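Local coordinates for invasion-associated protein (PDB 4LJ1) that probably binds peptidoglycan through an NlpC/p60 domain that has lost catalytic activity, a role linked to stabilisation of the mycobacterial cell wall, at residues Met70-Leu78 with Met124-Leu132; Val44-Ile52 with Met107-Gln115. All coordinates share one frame; numbering follows the deposited sequence. Where two conformers were deposited one is given.

Interaction 1 of 2, residues Met70-Leu78 with Met124-Leu132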
loop_
_atom_site.group_PDB
_atom_site.type_symbol
_atom_site.label_atom_id
_atom_site.label_comp_id
_atom_site.label_asym_id
_atom_site.label_seq_id
_atom_site.Cartn_x
_atom_site.Cartn_y
_atom_site.Cartn_z
ATOM N N MET A 70 -1.038 0.890 -10.202
ATOM C CA MET A 70 -0.092 0.056 -9.477
ATOM C C MET A 70 -0.325 -1.430 -9.769
ATOM O O MET A 70 0.611 -2.195 -10.011
ATOM C CB MET A 70 -0.241 0.244 -7.968
ATOM C CG MET A 70 0.147 1.618 -7.405
ATOM S SD MET A 70 -0.158 1.607 -5.612
ATOM C CE MET A 70 0.154 3.317 -5.200
ATOM N N TYR A 71 -1.578 -1.839 -9.755
ATOM C CA TYR A 71 -1.926 -3.237 -10.026
ATOM C C TYR A 71 -1.600 -3.671 -11.471
ATOM O O TYR A 71 -1.010 -4.724 -11.703
ATOM C CB TYR A 71 -3.413 -3.489 -9.762
ATOM C CG TYR A 71 -3.809 -4.936 -9.887
ATOM C CD1 TYR A 71 -3.518 -5.825 -8.867
ATOM C CD2 TYR A 71 -4.463 -5.425 -11.031
ATOM C CE1 TYR A 71 -3.890 -7.152 -8.941
ATOM C CE2 TYR A 71 -4.829 -6.756 -11.111
ATOM C CZ TYR A 71 -4.530 -7.613 -10.058
ATOM O OH TYR A 71 -4.882 -8.935 -10.103
ATOM N N LYS A 72 -2.051 -2.871 -12.436
ATOM C CA LYS A 72 -1.860 -3.160 -13.858
ATOM C C LYS A 72 -0.422 -3.489 -14.167
ATOM O O LYS A 72 -0.131 -4.464 -14.884
ATOM C CB LYS A 72 -2.320 -1.974 -14.708
ATOM C CG LYS A 72 -2.218 -2.204 -16.210
ATOM C CD LYS A 72 -2.745 -0.989 -16.966
ATOM C CE LYS A 72 -2.701 -1.161 -18.475
ATOM N NZ LYS A 72 -3.035 0.104 -19.189
ATOM N N VAL A 73 0.489 -2.666 -13.659
ATOM C CA VAL A 73 1.903 -2.782 -14.059
ATOM C C VAL A 73 2.722 -3.739 -13.193
ATOM O O VAL A 73 3.826 -4.137 -13.590
ATOM C CB VAL A 73 2.599 -1.398 -14.106
ATOM C CG1 VAL A 73 1.885 -0.432 -15.066
ATOM C CG2 VAL A 73 2.766 -0.811 -12.713
ATOM N N GLY A 74 2.211 -4.109 -12.020
ATOM C CA GLY A 74 2.996 -4.855 -11.035
ATOM C C GLY A 74 3.126 -6.350 -11.342
ATOM O O GLY A 74 2.243 -6.960 -11.963
ATOM N N GLN A 75 4.225 -6.950 -10.873
ATOM C CA GLN A 75 4.449 -8.425 -10.912
ATOM C C GLN A 75 3.403 -9.088 -10.040
ATOM O O GLN A 75 3.311 -8.806 -8.856
ATOM C CB GLN A 75 5.839 -8.827 -10.361
ATOM C CG GLN A 75 6.094 -10.342 -10.388
ATOM C CD GLN A 75 7.235 -10.860 -9.507
ATOM O OE1 GLN A 75 7.215 -12.014 -9.040
ATOM N NE2 GLN A 75 8.240 -10.038 -9.309
ATOM N N LYS A 76 2.621 -9.970 -10.630
ATOM C CA LYS A 76 1.515 -10.613 -9.933
ATOM C C LYS A 76 1.977 -11.821 -9.144
ATOM O O LYS A 76 2.728 -12.648 -9.657
ATOM C CB LYS A 76 0.433 -11.046 -10.927
ATOM C CG LYS A 76 -0.061 -9.940 -11.847
ATOM C CD LYS A 76 -0.692 -8.796 -11.067
ATOM C CE LYS A 76 -1.359 -7.782 -11.989
ATOM N NZ LYS A 76 -0.420 -7.083 -12.919
ATOM N N VAL A 77 1.490 -11.934 -7.922
ATOM C CA VAL A 77 1.847 -12.980 -6.959
ATOM C C VAL A 77 0.542 -13.604 -6.428
ATOM O O VAL A 77 -0.351 -12.899 -5.961
ATOM C CB VAL A 77 2.526 -12.282 -5.725
ATOM C CG1 VAL A 77 2.730 -13.234 -4.541
ATOM C CG2 VAL A 77 3.831 -11.605 -6.152
ATOM N N LEU A 78 0.418 -14.919 -6.464
ATOM C CA LEU A 78 -0.715 -15.598 -5.845
ATOM C C LEU A 78 -0.638 -15.511 -4.328
ATOM O O LEU A 78 0.453 -15.498 -3.773
ATOM C CB LEU A 78 -0.774 -17.072 -6.287
ATOM C CG LEU A 78 -1.147 -17.276 -7.761
ATOM C CD1 LEU A 78 -0.671 -18.632 -8.267
ATOM C CD2 LEU A 78 -2.648 -17.096 -7.949
ATOM N N MET A 124 -11.088 -8.633 -2.085
ATOM C CA MET A 124 -9.675 -8.633 -2.402
ATOM C C MET A 124 -9.451 -9.071 -3.838
ATOM O O MET A 124 -10.067 -10.040 -4.326
ATOM C CB MET A 124 -8.934 -9.537 -1.414
ATOM C CG MET A 124 -7.423 -9.503 -1.550
ATOM S SD MET A 124 -6.623 -10.546 -0.335
ATOM C CE MET A 124 -5.265 -11.163 -1.325
ATOM N N THR A 125 -8.568 -8.374 -4.523
ATOM C CA THR A 125 -8.183 -8.692 -5.869
ATOM C C THR A 125 -7.395 -10.017 -5.840
ATOM O O THR A 125 -6.690 -10.278 -4.870
ATOM C CB THR A 125 -7.359 -7.496 -6.399
ATOM O OG1 THR A 125 -7.993 -6.231 -6.089
ATOM C CG2 THR A 125 -7.124 -7.592 -7.867
ATOM N N PRO A 126 -7.521 -10.890 -6.863
ATOM C CA PRO A 126 -6.945 -12.245 -6.761
ATOM C C PRO A 126 -5.426 -12.384 -6.684
ATOM O O PRO A 126 -4.939 -13.460 -6.361
ATOM C CB PRO A 126 -7.455 -12.955 -8.021
ATOM C CG PRO A 126 -8.308 -12.012 -8.744
ATOM C CD PRO A 126 -8.499 -10.772 -7.957
ATOM N N TYR A 127 -4.704 -11.356 -7.094
ATOM C CA TYR A 127 -3.251 -11.341 -7.025
ATOM C C TYR A 127 -2.790 -10.201 -6.142
ATOM O O TYR A 127 -3.413 -9.127 -6.112
ATOM C CB TYR A 127 -2.673 -11.121 -8.409
ATOM C CG TYR A 127 -2.848 -12.240 -9.379
ATOM C CD1 TYR A 127 -2.053 -13.379 -9.287
ATOM C CD2 TYR A 127 -3.758 -12.163 -10.409
ATOM C CE1 TYR A 127 -2.150 -14.409 -10.210
ATOM C CE2 TYR A 127 -3.868 -13.194 -11.334
ATOM C CZ TYR A 127 -3.074 -14.322 -11.201
ATOM O OH TYR A 127 -3.198 -15.342 -12.092
ATOM N N LEU A 128 -1.675 -10.411 -5.428
ATOM C CA LEU A 128 -0.871 -9.354 -4.838
ATOM C C LEU A 128 0.120 -8.871 -5.893
ATOM O O LEU A 128 0.313 -9.524 -6.939
ATOM C CB LEU A 128 -0.145 -9.847 -3.585
ATOM C CG LEU A 128 -0.974 -10.190 -2.334
ATOM C CD1 LEU A 128 -1.645 -11.559 -2.484
ATOM C CD2 LEU A 128 -0.121 -10.129 -1.067
ATOM N N VAL A 129 0.797 -7.764 -5.595
ATOM C CA VAL A 129 1.877 -7.288 -6.454
ATOM C C VAL A 129 3.174 -7.284 -5.677
ATOM O O VAL A 129 3.245 -6.785 -4.559
ATOM C CB VAL A 129 1.607 -5.877 -6.999
ATOM C CG1 VAL A 129 2.885 -5.198 -7.514
ATOM C CG2 VAL A 129 0.524 -5.950 -8.061
ATOM N N ARG A 130 4.225 -7.817 -6.292
ATOM C CA ARG A 130 5.565 -7.725 -5.762
ATOM C C ARG A 130 6.309 -6.602 -6.459
ATOM O O ARG A 130 6.526 -6.630 -7.659
ATOM C CB ARG A 130 6.331 -9.024 -5.947
ATOM C CG ARG A 130 7.699 -8.969 -5.263
ATOM C CD ARG A 130 8.188 -10.309 -4.808
ATOM N NE ARG A 130 7.209 -10.959 -3.973
ATOM C CZ ARG A 130 7.002 -12.263 -3.939
ATOM N NH1 ARG A 130 7.758 -13.110 -4.639
ATOM N NH2 ARG A 130 6.051 -12.719 -3.148
ATOM N N VAL A 131 6.723 -5.619 -5.687
ATOM C CA VAL A 131 7.345 -4.430 -6.199
ATOM C C VAL A 131 8.852 -4.620 -6.359
ATOM O O VAL A 131 9.426 -4.239 -7.374
ATOM C CB VAL A 131 7.061 -3.268 -5.222
ATOM C CG1 VAL A 131 7.732 -1.995 -5.673
ATOM C CG2 VAL A 131 5.561 -3.067 -5.079
ATOM N N LEU A 132 9.480 -5.233 -5.366
ATOM C CA LEU A 132 10.936 -5.359 -5.364
ATOM C C LEU A 132 11.413 -6.610 -6.077
ATOM O O LEU A 132 10.829 -7.681 -5.923
ATOM C CB LEU A 132 11.455 -5.342 -3.935
ATOM C CG LEU A 132 11.205 -4.005 -3.239
ATOM C CD1 LEU A 132 11.536 -4.072 -1.756
ATOM C CD2 LEU A 132 11.989 -2.896 -3.913
HETATM O O HOH W 1 6.179 -5.128 -9.909
HETATM O O HOH W 2 9.388 -13.047 -7.251
HETATM O O HOH W 3 9.270 -7.023 -9.291
#
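V77 and L128 exchange two backbone hydrogen bonds, V77 N to L128 O and L128 N to V77 O, both 2.9 Å long, and R130 N adds a third by donating to Q75 O. The two bonds at V77 differ in geometry: L128 N lies in the carbonyl plane of V77, but V77 N sits 35° out of that of L128. Farther along, water takes over. One molecule accepts from Q75 N at 2.8 Å and donates to R130 O, a second joins Q75 NE2 to R130 O, and a third links Q75 OE1 to R130 NH1. The other guanidinium nitrogens have partners beyond the two segments, NE the carboxylate of D86 in a salt bridge and NH2 Q81 O. V77 CG2 covers one face of this group, 3.8 Å above its plane and towards its rim.

K76 serves two purposes. Its CB lies over a face of the Y127 ring, 4.1 Å from the centroid, a CH-pi contact. The rest of the chain bends at chi2 (-61°) and again at chi4, and this folding carries CE over a face of the Y71 ring and NZ to carbonyls at and just beyond the end of helix 67-73. There NZ donates to Y71 O at 2.7 Å and G74 O at 2.8 Å, with a weak third bond to K72 O, and Y71 O is shared with G74 N.

The Y71 hydroxyl lies at the edge of the Y127 ring, while T125 CG2 packs 3.4 Å from Y71 CZ. Two polar ends find partners elsewhere: T125 OG1 bonds to G91 O and Y127 OH to the terminal carboxylate of A147. The whole is a short antiparallel beta ladder within an NlpC/p60 domain, its lysine folded back onto the preceding turn.

Interaction 2 of 2, residues Val44-Ile52 with Met107-Gln115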
loop_
_atom_site.group_PDB
_atom_site.type_symbol
_atom_site.label_atom_id
_atom_site.label_comp_id
_atom_site.label_asym_id
_atom_site.label_seq_id
_atom_site.Cartn_x
_atom_site.Cartn_y
_atom_site.Cartn_z
ATOM N N VAL A 44 -4.430 17.051 7.466
ATOM C CA VAL A 44 -3.117 16.528 7.119
ATOM C C VAL A 44 -3.145 15.011 7.316
ATOM O O VAL A 44 -3.256 14.520 8.432
ATOM C CB VAL A 44 -1.999 17.187 7.971
ATOM C CG1 VAL A 44 -0.639 16.624 7.585
ATOM C CG2 VAL A 44 -2.016 18.706 7.843
ATOM N N GLY A 45 -3.011 14.257 6.235
ATOM C CA GLY A 45 -3.115 12.832 6.337
ATOM C C GLY A 45 -2.736 12.115 5.057
ATOM O O GLY A 45 -1.997 12.609 4.199
ATOM N N PHE A 46 -3.262 10.882 4.957
ATOM C CA PHE A 46 -3.011 9.991 3.802
ATOM C C PHE A 46 -4.310 9.406 3.277
ATOM O O PHE A 46 -5.207 9.119 4.055
ATOM C CB PHE A 46 -2.174 8.772 4.229
ATOM C CG PHE A 46 -0.696 9.046 4.448
ATOM C CD1 PHE A 46 0.157 9.244 3.365
ATOM C CD2 PHE A 46 -0.164 9.016 5.716
ATOM C CE1 PHE A 46 1.503 9.437 3.558
ATOM C CE2 PHE A 46 1.192 9.210 5.895
ATOM C CZ PHE A 46 2.019 9.405 4.813
ATOM N N ASP A 47 -4.327 9.165 1.967
ATOM C CA ASP A 47 -5.190 8.122 1.440
ATOM C C ASP A 47 -4.344 6.861 1.209
ATOM O O ASP A 47 -3.137 6.842 1.464
ATOM C CB ASP A 47 -5.988 8.561 0.219
ATOM C CG ASP A 47 -5.163 8.838 -1.008
ATOM O OD1 ASP A 47 -3.927 8.676 -1.001
ATOM O OD2 ASP A 47 -5.770 9.284 -2.007
ATOM N N ALA A 48 -4.975 5.768 0.784
ATOM C CA ALA A 48 -4.267 4.480 0.689
ATOM C C ALA A 48 -3.066 4.590 -0.248
ATOM O O ALA A 48 -1.959 4.149 0.056
ATOM C CB ALA A 48 -5.209 3.383 0.211
ATOM N N SER A 49 -3.275 5.206 -1.408
ATOM C CA SER A 49 -2.230 5.395 -2.410
ATOM C C SER A 49 -1.068 6.226 -1.885
ATOM O O SER A 49 0.109 5.942 -2.127
ATOM C CB SER A 49 -2.834 6.041 -3.666
ATOM O OG SER A 49 -3.537 5.009 -4.346
ATOM N N GLY A 50 -1.404 7.295 -1.183
ATOM C CA GLY A 50 -0.404 8.182 -0.641
ATOM C C GLY A 50 0.486 7.458 0.354
ATOM O O GLY A 50 1.704 7.659 0.372
ATOM N N LEU A 51 -0.110 6.624 1.206
ATOM C CA LEU A 51 0.669 5.888 2.198
ATOM C C LEU A 51 1.638 4.933 1.502
ATOM O O LEU A 51 2.809 4.830 1.899
ATOM C CB LEU A 51 -0.257 5.115 3.130
ATOM C CG LEU A 51 0.451 4.224 4.152
ATOM C CD1 LEU A 51 1.262 5.051 5.171
ATOM C CD2 LEU A 51 -0.571 3.350 4.881
ATOM N N ILE A 52 1.151 4.199 0.513
ATOM C CA ILE A 52 2.003 3.245 -0.210
ATOM C C ILE A 52 3.133 3.961 -0.933
ATOM O O ILE A 52 4.276 3.504 -0.919
ATOM C CB ILE A 52 1.156 2.386 -1.196
ATOM C CG1 ILE A 52 0.200 1.470 -0.483
ATOM C CG2 ILE A 52 2.021 1.620 -2.160
ATOM C CD1 ILE A 52 0.800 0.684 0.615
ATOM N N MET A 107 -1.906 -6.560 7.497
ATOM C CA MET A 107 -1.647 -5.538 6.508
ATOM C C MET A 107 -1.665 -4.163 7.136
ATOM O O MET A 107 -2.322 -3.937 8.135
ATOM C CB MET A 107 -2.669 -5.604 5.375
ATOM C CG MET A 107 -4.115 -5.344 5.739
ATOM S SD MET A 107 -5.207 -5.628 4.322
ATOM C CE MET A 107 -6.781 -5.158 5.069
ATOM N N LEU A 108 -0.968 -3.223 6.507
ATOM C CA LEU A 108 -1.011 -1.810 6.854
ATOM C C LEU A 108 -1.941 -1.136 5.836
ATOM O O LEU A 108 -1.692 -1.198 4.637
ATOM C CB LEU A 108 0.395 -1.203 6.782
ATOM C CG LEU A 108 0.494 0.247 7.233
ATOM C CD1 LEU A 108 0.269 0.390 8.723
ATOM C CD2 LEU A 108 1.836 0.852 6.815
ATOM N N GLU A 109 -3.002 -0.521 6.347
ATOM C CA GLU A 109 -4.017 0.099 5.535
ATOM C C GLU A 109 -4.350 1.486 6.047
ATOM O O GLU A 109 -3.911 1.893 7.118
ATOM C CB GLU A 109 -5.292 -0.754 5.528
ATOM C CG GLU A 109 -5.945 -0.838 6.889
ATOM C CD GLU A 109 -7.326 -1.414 6.835
ATOM O OE1 GLU A 109 -7.889 -1.549 5.727
ATOM O OE2 GLU A 109 -7.887 -1.634 7.904
ATOM N N VAL A 110 -5.159 2.209 5.291
ATOM C CA VAL A 110 -5.748 3.446 5.783
ATOM C C VAL A 110 -7.231 3.207 5.973
ATOM O O VAL A 110 -7.958 2.995 5.012
ATOM C CB VAL A 110 -5.495 4.651 4.858
ATOM C CG1 VAL A 110 -5.984 5.919 5.543
ATOM C CG2 VAL A 110 -4.024 4.769 4.512
ATOM N N GLY A 111 -7.650 3.170 7.233
ATOM C CA GLY A 111 -9.063 3.197 7.613
ATOM C C GLY A 111 -9.431 4.621 7.955
ATOM O O GLY A 111 -9.174 5.517 7.176
ATOM N N ASP A 112 -9.992 4.858 9.137
ATOM C CA ASP A 112 -10.122 6.238 9.601
ATOM C C ASP A 112 -8.746 6.866 9.894
ATOM O O ASP A 112 -8.585 8.085 9.824
ATOM C CB ASP A 112 -10.975 6.332 10.863
ATOM C CG ASP A 112 -12.420 5.967 10.620
ATOM O OD1 ASP A 112 -12.870 6.001 9.459
ATOM O OD2 ASP A 112 -13.107 5.650 11.603
ATOM N N VAL A 113 -7.784 6.008 10.237
ATOM C CA VAL A 113 -6.372 6.337 10.410
ATOM C C VAL A 113 -5.533 5.239 9.757
ATOM O O VAL A 113 -6.026 4.135 9.469
ATOM C CB VAL A 113 -5.991 6.491 11.925
ATOM C CG1 VAL A 113 -6.787 7.615 12.565
ATOM C CG2 VAL A 113 -6.147 5.184 12.700
ATOM N N VAL A 114 -4.254 5.517 9.547
ATOM C CA VAL A 114 -3.303 4.503 9.156
ATOM C C VAL A 114 -3.197 3.478 10.291
ATOM O O VAL A 114 -3.025 3.840 11.470
ATOM C CB VAL A 114 -1.900 5.133 8.934
ATOM C CG1 VAL A 114 -0.872 4.047 8.641
ATOM C CG2 VAL A 114 -1.929 6.162 7.788
ATOM N N GLN A 115 -3.342 2.196 9.969
ATOM C CA GLN A 115 -3.455 1.166 10.998
ATOM C C GLN A 115 -3.099 -0.203 10.484
ATOM O O GLN A 115 -3.249 -0.483 9.299
ATOM C CB GLN A 115 -4.867 1.137 11.577
ATOM C CG GLN A 115 -5.906 0.712 10.550
ATOM C CD GLN A 115 -7.321 1.094 10.916
ATOM O OE1 GLN A 115 -7.565 1.795 11.895
ATOM N NE2 GLN A 115 -8.268 0.608 10.136
#
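L51 packs against L108, V110 and V114 of the hairpin formed by strands 107-110 and 114-115, and nearly everything across this contact is apolar. Its CD2 meets V110 CG2 and V114 CG1, each at 3.8 Å, and L108 CD2 at 4.0 Å. The approach to V114 is tip to tip, whereas V110 crosses at a slant. With CG opposite the backbone nitrogen (chi1 176°), the leucine branch extends between three residues that all face the helix from the sheet. V114 also uses its other methyl, CG2, to touch F46 CD2 at 3.9 Å, while L51 CD1 stands over the centre of the F46 ring, 4.2 Å above its plane.

Backbone against methyl is the second kind of contact. V110 CG1 comes to 3.6 Å from F46 O, and its CG2 packs against A48 CA, where the chain enters the helix. Such a helix laid on an antiparallel sheet is the core of the papain-like NlpC/p60 fold. In active members the first turn of this helix carries the nucleophilic cysteine of an Asp-Cys-Ser-Gly motif; here the matching sequence is D47-A48-S49-G50, consistent with a non-catalytic protein.

The polar contacts stay within each segment or lead outside. D47 is the N-cap: its OD1 takes the G50 N-H at 2.9 Å, nearly straight along the carboxylate C-O bond, and also forms a salt bridge with R65. Within the hairpin Q115 NE2 donates to E109 OE2 at 3.2 Å, arriving well above the carboxylate plane; S117 OG bonds to OE2 as well, and the other oxygen, OE1, pairs with R120.

Overall arrangement
The two contacts lie on opposite sides of the chain's centre, their own centres about 19 Å apart, yet they meet through the two helices that follow each other in the chain. M70, on the helix of interaction 1, reaches I52 of interaction 2, its CE 4.0 Å from I52 CG2, and packs against S49 O at the same distance. Their segments alternate along the sequence, so the chain crosses between the two regions three times. Strand 87-90 is a common neighbour, since V129 and T125 pack on F89 and I52 on L87. Interaction 2 contains the position matching the catalytic cysteine of active relatives, A48, which touches S97; interaction 1 contains the short sheet on the other side.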